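PDB 4XRI: importin-95 from Chaetomium thermophilum, which probably carries protein cargo into the nucleus as an importin-beta transport receptor built of HEAT repeats, and is thought to bind a small GTPase of the Ran type. Local coordinates for residues T40-S43 with Q44-T48; A66-A69 with L70-A73; N638-E641 with E642-A645; E684-Q687 with P688-N692. The protein carries 2 engineered substitutions. One frame throughout, in Å; residues are numbered along the deposited sequence.

Contact 1 of 4, residues T40-S43 with Q44-T48; sequences TNFS and QYLLT
Phe-42 and Leu-46, one helical turn apart, pack side chain against side chain. Leu-46 CB lies against the carbonyl oxygen of Ser-43. Leu-46 CG comes within 3.2 Å of Phe-42 O, the same oxygen that receives the N-H of Leu-46. There the chain forks. CD1 meets Phe-42 CE2 at 3.6 Å, while CD2 sits over one face of the ring, 4.2 Å from its centroid and displaced toward the rim, a CH-pi contact. The ring can reach forward to the leucine because Phe-42 holds CG anti to its own N (chi1 -175°). The turn opens helix 42-54 of the importin-beta N-terminal region, and Asn-41 is its N-cap: OD1 accepts from Gln-44 N at 3.2 Å. That bond is nearly straight at the hydrogen (165°), yet the N-H stands well above the plane of the amide. Asn-41 CG also rests on Gln-44 CB at 3.5 Å. Asn-41 O takes the N-H of Tyr-45. One turn on, Gln-44 O is gripped from opposite faces of its plane by Thr-48 N and by Thr-48 OG1, the hydroxyl at 2.7 Å. Trp-89 and Val-101, from two further helices, also touch Leu-46.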
loop_
_atom_site.group_PDB
_atom_site.type_symbol
_atom_site.label_atom_id
_atom_site.label_comp_id
_atom_site.label_asym_id
_atom_site.label_seq_id
_atom_site.Cartn_x
_atom_site.Cartn_y
_atom_site.Cartn_z
ATOM N N THR A 40 -16.563 7.742 -36.482
ATOM C CA THR A 40 -17.220 8.157 -37.720
ATOM C C THR A 40 -18.748 8.155 -37.583
ATOM O O THR A 40 -19.412 9.091 -38.032
ATOM C CB THR A 40 -16.791 7.269 -38.914
ATOM O OG1 THR A 40 -17.452 7.713 -40.102
ATOM C CG2 THR A 40 -17.103 5.798 -38.674
ATOM N N ASN A 41 -19.304 7.118 -36.962
ATOM C CA ASN A 41 -20.739 7.048 -36.721
ATOM C C ASN A 41 -20.994 6.223 -35.471
ATOM O O ASN A 41 -21.090 4.996 -35.531
ATOM C CB ASN A 41 -21.474 6.450 -37.927
ATOM C CG ASN A 41 -22.987 6.622 -37.844
ATOM O OD1 ASN A 41 -23.556 6.770 -36.763
ATOM N ND2 ASN A 41 -23.645 6.599 -38.998
ATOM N N PHE A 42 -21.106 6.910 -34.340
ATOM C CA PHE A 42 -21.220 6.254 -33.044
ATOM C C PHE A 42 -22.477 5.394 -32.939
ATOM O O PHE A 42 -22.433 4.282 -32.414
ATOM C CB PHE A 42 -21.202 7.296 -31.925
ATOM C CG PHE A 42 -21.203 6.705 -30.549
ATOM C CD1 PHE A 42 -20.107 5.997 -30.085
ATOM C CD2 PHE A 42 -22.296 6.860 -29.715
ATOM C CE1 PHE A 42 -20.102 5.452 -28.817
ATOM C CE2 PHE A 42 -22.298 6.316 -28.445
ATOM C CZ PHE A 42 -21.200 5.612 -27.996
ATOM N N SER A 43 -23.590 5.909 -33.450
ATOM C CA SER A 43 -24.859 5.189 -33.402
ATOM C C SER A 43 -24.801 3.891 -34.200
ATOM O O SER A 43 -25.253 2.845 -33.734
ATOM C CB SER A 43 -25.995 6.072 -33.924
ATOM O OG SER A 43 -26.221 7.166 -33.053
ATOM N N GLN A 44 -24.239 3.964 -35.402
ATOM C CA GLN A 44 -24.127 2.794 -36.264
ATOM C C GLN A 44 -23.171 1.775 -35.655
ATOM O O GLN A 44 -23.350 0.565 -35.812
ATOM C CB GLN A 44 -23.657 3.198 -37.662
ATOM C CG GLN A 44 -24.202 2.317 -38.773
ATOM C CD GLN A 44 -25.713 2.399 -38.894
ATOM O OE1 GLN A 44 -26.332 3.375 -38.468
ATOM N NE2 GLN A 44 -26.316 1.367 -39.472
ATOM N N TYR A 45 -22.157 2.282 -34.962
ATOM C CA TYR A 45 -21.217 1.448 -34.221
ATOM C C TYR A 45 -21.957 0.653 -33.150
ATOM O O TYR A 45 -21.735 -0.547 -32.986
ATOM C CB TYR A 45 -20.120 2.317 -33.598
ATOM C CG TYR A 45 -19.095 1.578 -32.762
ATOM C CD1 TYR A 45 -18.224 0.662 -33.339
ATOM C CD2 TYR A 45 -18.975 1.825 -31.399
ATOM C CE1 TYR A 45 -17.277 -0.004 -32.578
ATOM C CE2 TYR A 45 -18.032 1.167 -30.631
ATOM C CZ TYR A 45 -17.184 0.256 -31.226
ATOM O OH TYR A 45 -16.245 -0.402 -30.465
ATOM N N LEU A 46 -22.851 1.331 -32.436
ATOM C CA LEU A 46 -23.650 0.697 -31.393
ATOM C C LEU A 46 -24.569 -0.375 -31.967
ATOM O O LEU A 46 -24.638 -1.487 -31.446
ATOM C CB LEU A 46 -24.483 1.737 -30.639
ATOM C CG LEU A 46 -23.716 2.814 -29.873
ATOM C CD1 LEU A 46 -24.658 3.597 -28.969
ATOM C CD2 LEU A 46 -22.576 2.204 -29.076
ATOM N N LEU A 47 -25.272 -0.027 -33.041
ATOM C CA LEU A 47 -26.187 -0.952 -33.702
ATOM C C LEU A 47 -25.477 -2.205 -34.189
ATOM O O LEU A 47 -25.928 -3.324 -33.938
ATOM C CB LEU A 47 -26.878 -0.267 -34.880
ATOM C CG LEU A 47 -28.053 0.638 -34.517
ATOM C CD1 LEU A 47 -28.581 1.351 -35.748
ATOM C CD2 LEU A 47 -29.140 -0.192 -33.868
ATOM N N THR A 48 -24.369 -2.004 -34.894
ATOM C CA THR A 48 -23.574 -3.106 -35.421
ATOM C C THR A 48 -23.165 -4.076 -34.319
ATOM O O THR A 48 -23.299 -5.294 -34.459
ATOM C CB THR A 48 -22.304 -2.595 -36.129
ATOM O OG1 THR A 48 -22.672 -1.694 -37.181
ATOM C CG2 THR A 48 -21.516 -3.758 -36.714
#

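Contact 2 of 4, residues A66-A69 with L70-A73; sequences AGIA and LKNA
The carbonyl oxygen of Ile-68 accepts the backbone N-H of Asn-72 at 2.9 Å, and the side chains of Lys-71 and Asn-72 close in around it. Lys-71 CB approaches this oxygen to 3.4 Å, and Asn-72 CG lies 3.3 Å from it. The asparagine amide nitrogen is also near, but its N-H is poorly aimed and makes no hydrogen bond there. Asn-72 ND2 lies against Ile-68 CG2 at 3.6 Å, a van der Waals contact, the two side chains running alongside each other and pointing the same way. Asn-72 keeps CG beside its own backbone N (chi1 -72°), which lays its amide beside the Ile-68 side chain. Its other amide atom, OD1, receives a hydrogen bond from Lys-71 NZ at 2.8 Å. The lysine gets there by bending at chi2 (-101°) and again at chi3, which swings the ammonium group over toward its neighbour.

Along the backbone the helical ladder continues, with Leu-70 N bonded to Ala-66 O and Lys-71 N to Gly-67 O. This is the C-terminal part of helix 60-72, in the importin-beta N-terminal region. Leu-70 packs on Leu-46 and Val-50 of helix 42-54 and also reaches Val-123 of helix 114-131, where Ile-68 and Lys-71 touch Gln-122; the segment thus lies between two helices of the superhelical array. The lysine-asparagine bond fixes which way round the amide sits, OD1 toward the ammonium and ND2 beside Ile-68, and ties down the tip of an otherwise flexible lysine.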
loop_
_atom_site.group_PDB
_atom_site.type_symbol
_atom_site.label_atom_id
_atom_site.label_comp_id
_atom_site.label_asym_id
_atom_site.label_seq_id
_atom_site.Cartn_x
_atom_site.Cartn_y
_atom_site.Cartn_z
ATOM N N ALA A 66 -18.317 -8.643 -28.984
ATOM C CA ALA A 66 -19.196 -7.580 -29.458
ATOM C C ALA A 66 -19.861 -6.866 -28.288
ATOM O O ALA A 66 -19.933 -5.638 -28.255
ATOM C CB ALA A 66 -20.249 -8.141 -30.402
ATOM N N GLY A 67 -20.342 -7.650 -27.328
ATOM C CA GLY A 67 -21.008 -7.113 -26.157
ATOM C C GLY A 67 -20.080 -6.292 -25.286
ATOM O O GLY A 67 -20.472 -5.257 -24.750
ATOM N N ILE A 68 -18.842 -6.757 -25.142
ATOM C CA ILE A 68 -17.850 -6.044 -24.346
ATOM C C ILE A 68 -17.496 -4.715 -24.997
ATOM O O ILE A 68 -17.427 -3.682 -24.328
ATOM C CB ILE A 68 -16.561 -6.870 -24.156
ATOM C CG1 ILE A 68 -16.869 -8.168 -23.416
ATOM C CG2 ILE A 68 -15.520 -6.065 -23.396
ATOM C CD1 ILE A 68 -17.667 -7.969 -22.155
ATOM N N ALA A 69 -17.281 -4.751 -26.308
ATOM C CA ALA A 69 -16.975 -3.549 -27.076
ATOM C C ALA A 69 -18.112 -2.541 -26.976
ATOM O O ALA A 69 -17.881 -1.340 -26.840
ATOM C CB ALA A 69 -16.706 -3.903 -28.533
ATOM N N LEU A 70 -19.339 -3.046 -27.043
ATOM C CA LEU A 70 -20.534 -2.220 -26.912
ATOM C C LEU A 70 -20.597 -1.565 -25.538
ATOM O O LEU A 70 -20.854 -0.367 -25.421
ATOM C CB LEU A 70 -21.788 -3.062 -27.153
ATOM C CG LEU A 70 -23.139 -2.366 -26.983
ATOM C CD1 LEU A 70 -23.291 -1.229 -27.977
ATOM C CD2 LEU A 70 -24.270 -3.376 -27.137
ATOM N N LYS A 71 -20.361 -2.366 -24.504
ATOM C CA LYS A 71 -20.311 -1.874 -23.133
ATOM C C LYS A 71 -19.277 -0.764 -22.989
ATOM O O LYS A 71 -19.537 0.268 -22.367
ATOM C CB LYS A 71 -19.994 -3.022 -22.166
ATOM C CG LYS A 71 -19.927 -2.620 -20.696
ATOM C CD LYS A 71 -18.489 -2.454 -20.213
ATOM C CE LYS A 71 -17.697 -3.747 -20.332
ATOM N NZ LYS A 71 -16.312 -3.589 -19.803
ATOM N N ASN A 72 -18.104 -0.983 -23.574
ATOM C CA ASN A 72 -17.005 -0.030 -23.480
ATOM C C ASN A 72 -17.222 1.222 -24.318
ATOM O O ASN A 72 -16.461 2.186 -24.216
ATOM C CB ASN A 72 -15.695 -0.694 -23.900
ATOM C CG ASN A 72 -15.190 -1.689 -22.877
ATOM O OD1 ASN A 72 -15.534 -1.611 -21.698
ATOM N ND2 ASN A 72 -14.363 -2.626 -23.321
ATOM N N ALA A 73 -18.258 1.208 -25.149
ATOM C CA ALA A 73 -18.537 2.343 -26.019
ATOM C C ALA A 73 -19.129 3.509 -25.237
ATOM O O ALA A 73 -19.080 4.654 -25.686
ATOM C CB ALA A 73 -19.469 1.934 -27.145
#

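Contact 3 of 4, residues N638-E641 with E642-A645; sequences NAME and EEFA
Glu-641 and Met-640, the residues most covered here, face different partners across the bend: Glu-641 lies beside Glu-642, and Met-640 reaches over Glu-643. The two neighbouring glutamates run side by side in the same direction, their carboxylate planes turned 58° apart. Glu-641 OE1 and Glu-642 OE1 are only 3.4 Å from each other, a pairing of like charges that would be expected to raise the affinity of one carboxylate for a proton. Glu-642 curls back through chi1 (44°) and a second bend at chi2 (-82°), which brings its OE1 to 3.6 Å from Glu-641 CB. A long, weak ion pair links Glu-641 OE1 to Lys-599. Helix 625-640 ends at this point: Glu-641 has positive phi, and the chain passes into 3-10 geometry on its way to helix 648-660, within the HEAT-repeat array. Two backbone bonds carry the turn, Glu-643 N to Met-640 O at 3.0 Å and Phe-644 N to Glu-641 O at 2.8 Å. Met-640, itself buried, bends at its last torsion, and its CE touches CB and OE2 of the exposed Glu-643, each at 3.8 Å. Met-640 CB meets Phe-644 CB more loosely, while the phenylalanine ring continues to Leu-682 and, edge-to-face, Tyr-647.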
loop_
_atom_site.group_PDB
_atom_site.type_symbol
_atom_site.label_atom_id
_atom_site.label_comp_id
_atom_site.label_asym_id
_atom_site.label_seq_id
_atom_site.Cartn_x
_atom_site.Cartn_y
_atom_site.Cartn_z
ATOM N N ASN A 638 25.497 15.633 4.179
ATOM C CA ASN A 638 25.179 15.665 5.603
ATOM C C ASN A 638 26.398 15.343 6.457
ATOM O O ASN A 638 26.549 15.859 7.564
ATOM C CB ASN A 638 24.050 14.684 5.920
ATOM C CG ASN A 638 23.754 14.594 7.407
ATOM O OD1 ASN A 638 22.976 15.382 7.944
ATOM N ND2 ASN A 638 24.367 13.624 8.076
ATOM N N ALA A 639 27.268 14.491 5.926
ATOM C CA ALA A 639 28.446 14.037 6.652
ATOM C C ALA A 639 29.582 15.055 6.592
ATOM O O ALA A 639 30.244 15.316 7.596
ATOM C CB ALA A 639 28.914 12.699 6.107
ATOM N N MET A 640 29.807 15.628 5.414
ATOM C CA MET A 640 30.935 16.533 5.217
ATOM C C MET A 640 30.583 17.992 5.504
ATOM O O MET A 640 31.470 18.811 5.742
ATOM C CB MET A 640 31.479 16.392 3.793
ATOM C CG MET A 640 32.087 15.025 3.507
ATOM S SD MET A 640 32.947 14.941 1.925
ATOM C CE MET A 640 34.253 16.138 2.179
ATOM N N GLU A 641 29.289 18.303 5.481
ATOM C CA GLU A 641 28.791 19.652 5.759
ATOM C C GLU A 641 29.446 20.702 4.859
ATOM O O GLU A 641 29.418 20.568 3.640
ATOM C CB GLU A 641 28.985 19.993 7.241
ATOM C CG GLU A 641 28.087 19.161 8.151
ATOM C CD GLU A 641 28.263 19.466 9.625
ATOM O OE1 GLU A 641 29.398 19.759 10.046
ATOM O OE2 GLU A 641 27.258 19.412 10.364
ATOM N N GLU A 642 30.033 21.741 5.448
ATOM C CA GLU A 642 30.620 22.828 4.659
ATOM C C GLU A 642 31.770 22.349 3.770
ATOM O O GLU A 642 32.091 22.981 2.767
ATOM C CB GLU A 642 31.106 23.961 5.567
ATOM C CG GLU A 642 31.861 23.508 6.803
ATOM C CD GLU A 642 30.934 23.090 7.930
ATOM O OE1 GLU A 642 31.335 22.230 8.744
ATOM O OE2 GLU A 642 29.803 23.620 7.996
ATOM N N GLU A 643 32.379 21.225 4.135
ATOM C CA GLU A 643 33.422 20.616 3.313
ATOM C C GLU A 643 32.866 20.118 1.978
ATOM O O GLU A 643 33.616 19.901 1.026
ATOM C CB GLU A 643 34.092 19.458 4.058
ATOM C CG GLU A 643 35.547 19.707 4.409
ATOM C CD GLU A 643 36.301 18.423 4.706
ATOM O OE1 GLU A 643 36.085 17.839 5.791
ATOM O OE2 GLU A 643 37.107 17.994 3.849
ATOM N N PHE A 644 31.550 19.943 1.916
ATOM C CA PHE A 644 30.890 19.456 0.708
ATOM C C PHE A 644 30.799 20.543 -0.363
ATOM O O PHE A 644 30.600 20.247 -1.540
ATOM C CB PHE A 644 29.491 18.929 1.048
ATOM C CG PHE A 644 28.753 18.352 -0.127
ATOM C CD1 PHE A 644 28.954 17.037 -0.506
ATOM C CD2 PHE A 644 27.852 19.124 -0.844
ATOM C CE1 PHE A 644 28.273 16.501 -1.582
ATOM C CE2 PHE A 644 27.175 18.595 -1.924
ATOM C CZ PHE A 644 27.384 17.280 -2.291
ATOM N N ALA A 645 30.962 21.795 0.055
ATOM C CA ALA A 645 30.823 22.949 -0.833
ATOM C C ALA A 645 31.670 22.856 -2.100
ATOM O O ALA A 645 31.281 23.370 -3.150
ATOM C CB ALA A 645 31.169 24.222 -0.080
#

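Contact 4 of 4, residues E684-Q687 with P688-N692; sequences ERSQ and PYCDN
Tyr-689 and Cys-690 make the close-packed side of this turn, both held to the residues just before Pro-688. Tyr-689 N donates to Ser-686 O at 3.0 Å, and the same oxygen lies at the edge of the tyrosine ring, 3.3 Å from CD2. Cys-690 N donates to Gln-687 O at 3.2 Å; its N-H points almost straight at the oxygen (166°) but stands high above the carbonyl plane. The cysteine and Ser-686 turn inward onto Thr-679 of helix 665-682 and onto helix 711-725, and Ser-686 OG is bonded to Gly-683 O. In the tandem helical-repeat architecture of importin beta, this short connection leads from helix 665-682 into helix 690-701, with 3-10 geometry around Glu-684 and Arg-685 on the way. Toward solvent the contacts slacken. Pro-688, which has no N-H to give, is exposed and meets Gln-687 merely as its chain neighbour, the two side chains crossing at about a right angle. Arg-685 and Tyr-689 have nearly coplanar flat groups, 8° apart, yet Arg-685 NH2 stays 3.7 Å from Tyr-689 OH, which lies at the guanidinium edge. A bend at chi2 (54°) turns the guanidinium back toward the tyrosine. On the exposed helix entry a water bridges the backbone, donating to Gln-687 O at 2.6 Å and accepting from Asp-691 N at 2.9 Å.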
loop_
_atom_site.group_PDB
_atom_site.type_symbol
_atom_site.label_atom_id
_atom_site.label_comp_id
_atom_site.label_asym_id
_atom_site.label_seq_id
_atom_site.Cartn_x
_atom_site.Cartn_y
_atom_site.Cartn_z
ATOM N N GLU A 684 25.015 28.885 5.326
ATOM C CA GLU A 684 25.223 30.117 4.570
ATOM C C GLU A 684 26.172 29.921 3.391
ATOM O O GLU A 684 26.216 30.739 2.473
ATOM C CB GLU A 684 25.757 31.207 5.497
ATOM C CG GLU A 684 24.911 31.409 6.745
ATOM C CD GLU A 684 25.478 32.463 7.671
ATOM O OE1 GLU A 684 26.606 32.935 7.418
ATOM O OE2 GLU A 684 24.793 32.822 8.653
ATOM N N ARG A 685 26.923 28.825 3.416
ATOM C CA ARG A 685 27.831 28.481 2.329
ATOM C C ARG A 685 27.059 28.092 1.064
ATOM O O ARG A 685 27.607 28.091 -0.040
ATOM C CB ARG A 685 28.759 27.343 2.763
ATOM C CG ARG A 685 29.822 26.955 1.751
ATOM C CD ARG A 685 30.637 28.157 1.316
ATOM N NE ARG A 685 31.648 27.811 0.321
ATOM C CZ ARG A 685 31.421 27.746 -0.987
ATOM N NH1 ARG A 685 32.405 27.424 -1.816
ATOM N NH2 ARG A 685 30.211 28.000 -1.463
ATOM N N SER A 686 25.779 27.776 1.231
ATOM C CA SER A 686 24.934 27.362 0.115
ATOM C C SER A 686 24.192 28.540 -0.514
ATOM O O SER A 686 23.587 28.406 -1.578
ATOM C CB SER A 686 23.926 26.308 0.578
ATOM O OG SER A 686 22.962 26.876 1.447
ATOM N N GLN A 687 24.249 29.691 0.151
ATOM C CA GLN A 687 23.558 30.906 -0.295
ATOM C C GLN A 687 23.780 31.287 -1.768
ATOM O O GLN A 687 22.835 31.706 -2.435
ATOM C CB GLN A 687 23.962 32.089 0.595
ATOM C CG GLN A 687 23.250 33.409 0.291
ATOM C CD GLN A 687 23.951 34.237 -0.775
ATOM O OE1 GLN A 687 25.180 34.273 -0.844
ATOM N NE2 GLN A 687 23.168 34.890 -1.625
ATOM N N PRO A 688 25.020 31.161 -2.283
ATOM C CA PRO A 688 25.195 31.536 -3.693
ATOM C C PRO A 688 24.421 30.684 -4.706
ATOM O O PRO A 688 24.328 31.077 -5.870
ATOM C CB PRO A 688 26.706 31.366 -3.904
ATOM C CG PRO A 688 27.290 31.594 -2.570
ATOM C CD PRO A 688 26.323 30.974 -1.616
ATOM N N TYR A 689 23.878 29.547 -4.284
ATOM C CA TYR A 689 23.167 28.662 -5.205
ATOM C C TYR A 689 21.657 28.747 -5.031
ATOM O O TYR A 689 20.901 28.119 -5.775
ATOM C CB TYR A 689 23.615 27.213 -5.009
ATOM C CG TYR A 689 25.112 27.036 -4.929
ATOM C CD1 TYR A 689 25.879 26.909 -6.080
ATOM C CD2 TYR A 689 25.758 26.990 -3.700
ATOM C CE1 TYR A 689 27.250 26.746 -6.008
ATOM C CE2 TYR A 689 27.127 26.826 -3.618
ATOM C CZ TYR A 689 27.867 26.706 -4.775
ATOM O OH TYR A 689 29.229 26.542 -4.697
ATOM N N CYS A 690 21.221 29.526 -4.049
ATOM C CA CYS A 690 19.820 29.524 -3.652
ATOM C C CYS A 690 18.902 30.291 -4.597
ATOM O O CYS A 690 17.700 30.035 -4.629
ATOM C CB CYS A 690 19.682 30.077 -2.236
ATOM S SG CYS A 690 20.209 28.902 -0.973
ATOM N N ASP A 691 19.452 31.223 -5.369
ATOM C CA ASP A 691 18.637 31.938 -6.347
ATOM C C ASP A 691 18.239 30.996 -7.475
ATOM O O ASP A 691 17.113 31.044 -7.975
ATOM C CB ASP A 691 19.372 33.155 -6.912
ATOM C CG ASP A 691 18.461 34.045 -7.744
ATOM O OD1 ASP A 691 17.540 34.662 -7.165
ATOM O OD2 ASP A 691 18.664 34.130 -8.974
ATOM N N ASN A 692 19.179 30.145 -7.875
ATOM C CA ASN A 692 18.905 29.109 -8.863
ATOM C C ASN A 692 17.893 28.105 -8.328
ATOM O O ASN A 692 16.991 27.677 -9.049
ATOM C CB ASN A 692 20.194 28.396 -9.267
ATOM C CG ASN A 692 21.035 29.214 -10.223
ATOM O OD1 ASN A 692 20.506 29.916 -11.083
ATOM N ND2 ASN A 692 22.351 29.124 -10.080
HETATM O O HOH W 1 21.708 32.861 -4.490
#

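In the fold
The four contacts form two neighbouring pairs in distant parts of the solenoid. Contacts 1 and 2 lie at the start of one helix and the end of the next; Leu-46 CD2 meets Leu-70 CD1 at 3.7 Å. Contact 3 leaves a helix and contact 4 enters one, each through a turn, and Ala-645 CB packs on Arg-685 CG at 3.6 Å. Each has a buried side: Phe-42 and Leu-46, Leu-70, Met-640 and Phe-644, Ser-686 and Cys-690. The outer sides are polar: an asparagine cap in contact 1, a lysine-asparagine bond in contact 2, crowded carboxylates in contact 3, a bridging water in contact 4. Regular helical bonding dominates the first pair, shorter-range turn bonds the second.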